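Local atomic coordinates of Lin2722 protein (Listeria innocua, PDB entry 3DS8), a protein that is of unknown function but has the alpha/beta hydrolase fold and may act as a serine hydrolase. Residues A23-M27 with N28-S32; T228-S231 with I232-Y236. All coordinates share one frame; numbering follows the deposited sequence.

Contact 1 of 2, residues A23-M27 with N28-S32; sequences ADQLM and NEYRS. With SO4 (sulfate ion), chain E.
Asn28 lies one helical turn after Asp24, and its backbone N donates to Asp24 O at 2.7 Å. The side chain turns back in the same direction: with CG beside its own backbone N (chi1 -62°), CB and the amide carbon fold over that carbonyl oxygen. This brings ND2 to a water that also makes a weak bond to Asp24 OD1, so the two polar ends are joined through solvent. Glu29 follows with a backbone bond to Gln25 O, and its OE1 lies 3.7 Å from Gln25 CG, a packing contact. At Tyr30 the winding widens. Tyr30 N also binds Gln25 O, at 2.8 Å and nearly along the C=O axis, so one oxygen is gripped by the amides four and five residues on. The Gln25 side chain runs alongside the phenol and points the same way, its amide plane only 10° from that of the ring. A second water links their ends, 2.6 Å from Tyr30 OH and weakly bound by Gln25 NE2. The CD2 branch of Leu26 meets Tyr30 CD2 at 4.1 Å, an apolar contact. Arg31 has positive phi (56°), which ends the helical path. Its guanidinium reaches back through NH1 to Asn28 O, while NE (2.7 Å to sulfate O4) and NH2 (2.8 Å to sulfate O2) form two nearly straight bonds to a sulfate, probably from the crystallisation liquor, lying at the edge of the group. Ser32 N closes the end on Leu26 O, 2.9 Å away, and Ser32 OG rests near Leu26 CD2. A five-residue bond, then a left-handed residue, then a six-residue bond from Ser32 N mark a helix C-terminus that opens into a pi-type turn, here on helix 20-30 at the surface of the alpha/beta hydrolase fold.

Contact 2 of 2, residues T228-S231 with I232-Y236; sequences TPKS and IEKTY
The N-terminal turn of helix 229-240, within a beta-alpha-beta unit, is set by Thr228 at the N-cap, whose carbonyl oxygen receives the amide of Ile232. The cap itself is a side-chain bond: Thr228 OG1 accepts from Ser231 N at 3.0 Å, satisfying an amide of the first turn that has no preceding helical carbonyl. The Thr228 and Ser231 hydroxyls are tied to the strand before the helix as well, since both bond to the amide of Gln215, and Ser231 OG also bonds to Leu225 O. Ile232 CG1, beside its backbone N, lies 3.5 Å from Thr228 O, the oxygen its amide binds.

Glu233 N binds Pro229 O, and the Glu233 side chain runs back alongside Pro229. With CG beside the backbone N (chi1 -64°), the carboxylate lies toward the start of the helix, where OE2 comes 3.3 Å from Pro229 CB. OE2 is also 3.0 Å from Pro229 O, a meeting of two acceptors that should be unfavourable, although the nearby helix N-terminus may offer the negative charge some compensation.

Lys234 packs CB against Lys230 O, 3.3 Å away, before its chain turns outward. The two ammonium groups stay 5.1 Å apart (NZ to NZ), and a water accepts from Lys230 NZ and, weakly, from Lys234 NZ. Glu233 OE1, 5.3 Å from Lys230 NZ, may partly offset the like charges; Lys234 also makes a cation-pi contact with Trp237. Separately, within the helix, Thr235 N and OG1 (2.9 Å from Ser231 O) both donate to that oxygen, from opposite faces of the carbonyl plane. Thr228 OG1 accepting from Ser231 N, with proline at the first helical position, typifies a capped helix start, here on a helix packed against the sheet of an alpha/beta hydrolase fold.

How the contacts relate
Contact 1 holds the C-terminal end of helix 20-30 and contact 2 the start of helix 229-240; far apart in sequence, they lie side by side with centres about 12 Å apart. The join is mostly made by side chains. The rings of Tyr30 and Tyr236 stack, with Tyr30 CE1 3.4 Å from Tyr236 CD2, and Gln25 OE1 packs 3.1 Å from Ile232 CD1. Tyr30 OH reaches the backbone of contact 2, 3.7 Å from Glu233 CA. Neither contact includes the probable Ser102-His222-Asp188 triad, but residues 228-231 follow His222 closely in the chain. The sulfate held by Arg31 belongs to contact 1.

Contact 1 of 2, residues A23-M27 with N28-S32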
loop_
_atom_site.group_PDB
_atom_site.type_symbol
_atom_site.label_atom_id
_atom_site.label_comp_id
_atom_site.label_asym_id
_atom_site.label_seq_id
_atom_site.Cartn_x
_atom_site.Cartn_y
_atom_site.Cartn_z
ATOM N N ALA A 23 8.084 -8.785 -6.659
ATOM C CA ALA A 23 9.068 -8.116 -7.483
ATOM C C ALA A 23 9.642 -9.015 -8.565
ATOM O O ALA A 23 9.811 -8.585 -9.726
ATOM C CB ALA A 23 10.168 -7.502 -6.624
ATOM N N ASP A 24 9.986 -10.246 -8.196
ATOM C CA ASP A 24 10.557 -11.197 -9.142
ATOM C C ASP A 24 9.558 -11.516 -10.263
ATOM O O ASP A 24 9.941 -11.646 -11.408
ATOM C CB ASP A 24 10.996 -12.498 -8.441
ATOM C CG ASP A 24 12.303 -12.345 -7.628
ATOM O OD1 ASP A 24 12.960 -11.269 -7.707
ATOM O OD2 ASP A 24 12.663 -13.330 -6.921
ATOM N N GLN A 25 8.278 -11.660 -9.924
ATOM C CA GLN A 25 7.265 -11.878 -10.934
ATOM C C GLN A 25 7.165 -10.663 -11.906
ATOM O O GLN A 25 7.112 -10.837 -13.125
ATOM C CB GLN A 25 5.923 -12.226 -10.311
ATOM C CG GLN A 25 5.822 -13.685 -9.891
ATOM C CD GLN A 25 4.427 -14.081 -9.449
ATOM O OE1 GLN A 25 4.228 -14.349 -8.268
ATOM N NE2 GLN A 25 3.464 -14.041 -10.350
ATOM N N LEU A 26 7.165 -9.459 -11.370
ATOM C CA LEU A 26 7.096 -8.264 -12.217
ATOM C C LEU A 26 8.321 -8.141 -13.120
ATOM O O LEU A 26 8.184 -7.781 -14.300
ATOM C CB LEU A 26 6.964 -7.003 -11.375
ATOM C CG LEU A 26 5.663 -6.840 -10.613
ATOM C CD1 LEU A 26 5.777 -5.627 -9.678
ATOM C CD2 LEU A 26 4.456 -6.719 -11.530
HETATM N N MSE A 27 9.517 -8.494 -12.597
HETATM C CA MSE A 27 10.742 -8.373 -13.356
HETATM C C MSE A 27 11.051 -9.567 -14.271
HETATM O O MSE A 27 11.728 -9.402 -15.297
HETATM C CB MSE A 27 11.925 -8.100 -12.400
HETATM C CG MSE A 27 11.712 -6.770 -11.763
HETATM SE SE MSE A 27 13.185 -6.342 -10.596
HETATM C CE MSE A 27 14.580 -6.014 -11.954
ATOM N N ASN A 28 10.597 -10.768 -13.908
ATOM C CA ASN A 28 11.090 -11.962 -14.576
ATOM C C ASN A 28 10.032 -12.644 -15.431
ATOM O O ASN A 28 10.360 -13.301 -16.424
ATOM C CB ASN A 28 11.667 -12.985 -13.566
ATOM C CG ASN A 28 12.870 -12.458 -12.796
ATOM O OD1 ASN A 28 13.482 -11.445 -13.160
ATOM N ND2 ASN A 28 13.175 -13.112 -11.669
ATOM N N GLU A 29 8.782 -12.558 -15.018
ATOM C CA GLU A 29 7.691 -13.240 -15.699
ATOM C C GLU A 29 6.772 -12.312 -16.442
ATOM O O GLU A 29 6.599 -12.452 -17.643
ATOM C CB GLU A 29 6.935 -14.085 -14.706
ATOM C CG GLU A 29 7.806 -15.274 -14.330
ATOM C CD GLU A 29 7.079 -16.216 -13.524
ATOM O OE1 GLU A 29 7.232 -16.123 -12.276
ATOM O OE2 GLU A 29 6.352 -17.022 -14.155
ATOM N N TYR A 30 6.211 -11.343 -15.745
ATOM C CA TYR A 30 5.452 -10.299 -16.430
ATOM C C TYR A 30 6.400 -9.452 -17.286
ATOM O O TYR A 30 6.044 -9.084 -18.406
ATOM C CB TYR A 30 4.723 -9.421 -15.481
ATOM C CG TYR A 30 3.602 -10.073 -14.730
ATOM C CD1 TYR A 30 2.412 -10.384 -15.393
ATOM C CD2 TYR A 30 3.703 -10.354 -13.377
ATOM C CE1 TYR A 30 1.355 -10.946 -14.710
ATOM C CE2 TYR A 30 2.614 -10.914 -12.678
ATOM C CZ TYR A 30 1.453 -11.193 -13.363
ATOM O OH TYR A 30 0.384 -11.771 -12.701
ATOM N N ARG A 31 7.592 -9.189 -16.741
ATOM C CA ARG A 31 8.621 -8.368 -17.378
ATOM C C ARG A 31 8.057 -6.997 -17.712
ATOM O O ARG A 31 8.388 -6.430 -18.759
ATOM C CB ARG A 31 9.233 -9.058 -18.603
ATOM C CG ARG A 31 9.984 -10.278 -18.213
ATOM C CD ARG A 31 10.746 -10.897 -19.349
ATOM N NE ARG A 31 9.924 -11.575 -20.338
ATOM C CZ ARG A 31 9.540 -12.850 -20.288
ATOM N NH1 ARG A 31 9.830 -13.628 -19.255
ATOM N NH2 ARG A 31 8.876 -13.350 -21.297
ATOM N N SER A 32 7.264 -6.468 -16.770
ATOM C CA SER A 32 6.700 -5.107 -16.867
ATOM C C SER A 32 7.614 -4.076 -16.206
ATOM O O SER A 32 7.479 -2.868 -16.468
ATOM C CB SER A 32 5.309 -5.046 -16.239
ATOM O OG SER A 32 5.270 -5.698 -14.986
HETATM S S SO4 E . 8.507 -10.148 -23.330
HETATM O O1 SO4 E . 7.112 -9.774 -23.042
HETATM O O2 SO4 E . 8.560 -11.603 -23.521
HETATM O O3 SO4 E . 9.034 -9.546 -24.584
HETATM O O4 SO4 E . 9.375 -9.661 -22.231
HETATM O O HOH W 1 15.082 -12.065 -9.804
HETATM O O HOH W 2 1.011 -14.074 -11.590
#

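Contact 2 of 2, residues T228-S231 with I232-Y236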
loop_
_atom_site.group_PDB
_atom_site.type_symbol
_atom_site.label_atom_id
_atom_site.label_comp_id
_atom_site.label_asym_id
_atom_site.label_seq_id
_atom_site.Cartn_x
_atom_site.Cartn_y
_atom_site.Cartn_z
ATOM N N THR A 228 0.347 -14.393 -2.261
ATOM C CA THR A 228 -0.627 -15.290 -2.849
ATOM C C THR A 228 -0.658 -15.016 -4.350
ATOM O O THR A 228 -0.473 -13.855 -4.810
ATOM C CB THR A 228 -2.034 -15.177 -2.275
ATOM O OG1 THR A 228 -2.577 -13.905 -2.582
ATOM C CG2 THR A 228 -2.067 -15.425 -0.756
ATOM N N PRO A 229 -0.886 -16.061 -5.131
ATOM C CA PRO A 229 -1.066 -15.800 -6.537
ATOM C C PRO A 229 -2.108 -14.732 -6.822
ATOM O O PRO A 229 -1.900 -13.891 -7.701
ATOM C CB PRO A 229 -1.543 -17.155 -7.069
ATOM C CG PRO A 229 -0.828 -18.158 -6.222
ATOM C CD PRO A 229 -0.860 -17.502 -4.841
ATOM N N LYS A 230 -3.248 -14.784 -6.140
ATOM C CA LYS A 230 -4.276 -13.788 -6.421
ATOM C C LYS A 230 -3.818 -12.355 -6.093
ATOM O O LYS A 230 -4.200 -11.409 -6.803
ATOM C CB LYS A 230 -5.547 -14.079 -5.641
ATOM C CG LYS A 230 -6.643 -13.055 -5.853
ATOM C CD LYS A 230 -7.079 -12.931 -7.375
ATOM C CE LYS A 230 -8.401 -12.128 -7.532
ATOM N NZ LYS A 230 -8.826 -12.026 -8.998
ATOM N N SER A 231 -3.135 -12.177 -4.959
ATOM C CA SER A 231 -2.589 -10.875 -4.598
ATOM C C SER A 231 -1.675 -10.336 -5.677
ATOM O O SER A 231 -1.784 -9.185 -6.103
ATOM C CB SER A 231 -1.836 -10.875 -3.245
ATOM O OG SER A 231 -2.779 -10.906 -2.201
ATOM N N ILE A 232 -0.784 -11.181 -6.132
ATOM C CA ILE A 232 0.183 -10.745 -7.151
ATOM C C ILE A 232 -0.498 -10.458 -8.499
ATOM O O ILE A 232 -0.208 -9.423 -9.168
ATOM C CB ILE A 232 1.343 -11.747 -7.279
ATOM C CG1 ILE A 232 2.114 -11.744 -5.945
ATOM C CG2 ILE A 232 2.252 -11.314 -8.451
ATOM C CD1 ILE A 232 3.124 -12.895 -5.783
ATOM N N GLU A 233 -1.414 -11.311 -8.891
ATOM C CA GLU A 233 -2.196 -11.101 -10.131
ATOM C C GLU A 233 -2.997 -9.794 -10.057
ATOM O O GLU A 233 -3.000 -9.005 -11.013
ATOM C CB GLU A 233 -3.129 -12.274 -10.389
ATOM C CG GLU A 233 -2.413 -13.569 -10.650
ATOM C CD GLU A 233 -3.221 -14.818 -10.199
ATOM O OE1 GLU A 233 -4.478 -14.765 -10.149
ATOM O OE2 GLU A 233 -2.578 -15.844 -9.906
ATOM N N LYS A 234 -3.659 -9.559 -8.924
ATOM C CA LYS A 234 -4.508 -8.359 -8.814
ATOM C C LYS A 234 -3.650 -7.080 -8.809
ATOM O O LYS A 234 -4.022 -6.066 -9.406
ATOM C CB LYS A 234 -5.418 -8.473 -7.601
ATOM C CG LYS A 234 -6.575 -7.484 -7.621
ATOM C CD LYS A 234 -7.674 -7.855 -8.569
ATOM C CE LYS A 234 -8.764 -6.775 -8.605
ATOM N NZ LYS A 234 -9.842 -7.031 -9.622
ATOM N N THR A 235 -2.501 -7.157 -8.129
ATOM C CA THR A 235 -1.573 -6.072 -8.043
ATOM C C THR A 235 -0.999 -5.753 -9.429
ATOM O O THR A 235 -0.945 -4.597 -9.846
ATOM C CB THR A 235 -0.466 -6.356 -6.971
ATOM O OG1 THR A 235 -1.082 -6.441 -5.677
ATOM C CG2 THR A 235 0.539 -5.238 -6.919
ATOM N N TYR A 236 -0.530 -6.778 -10.144
ATOM C CA TYR A 236 -0.096 -6.561 -11.517
ATOM C C TYR A 236 -1.171 -5.877 -12.329
ATOM O O TYR A 236 -0.896 -4.880 -13.011
ATOM C CB TYR A 236 0.295 -7.880 -12.185
ATOM C CG TYR A 236 0.495 -7.729 -13.666
ATOM C CD1 TYR A 236 1.697 -7.148 -14.197
ATOM C CD2 TYR A 236 -0.500 -8.115 -14.551
ATOM C CE1 TYR A 236 1.873 -7.006 -15.516
ATOM C CE2 TYR A 236 -0.342 -7.943 -15.902
ATOM C CZ TYR A 236 0.844 -7.389 -16.382
ATOM O OH TYR A 236 1.014 -7.273 -17.736
HETATM O O HOH W 3 -10.731 -10.080 -8.763
#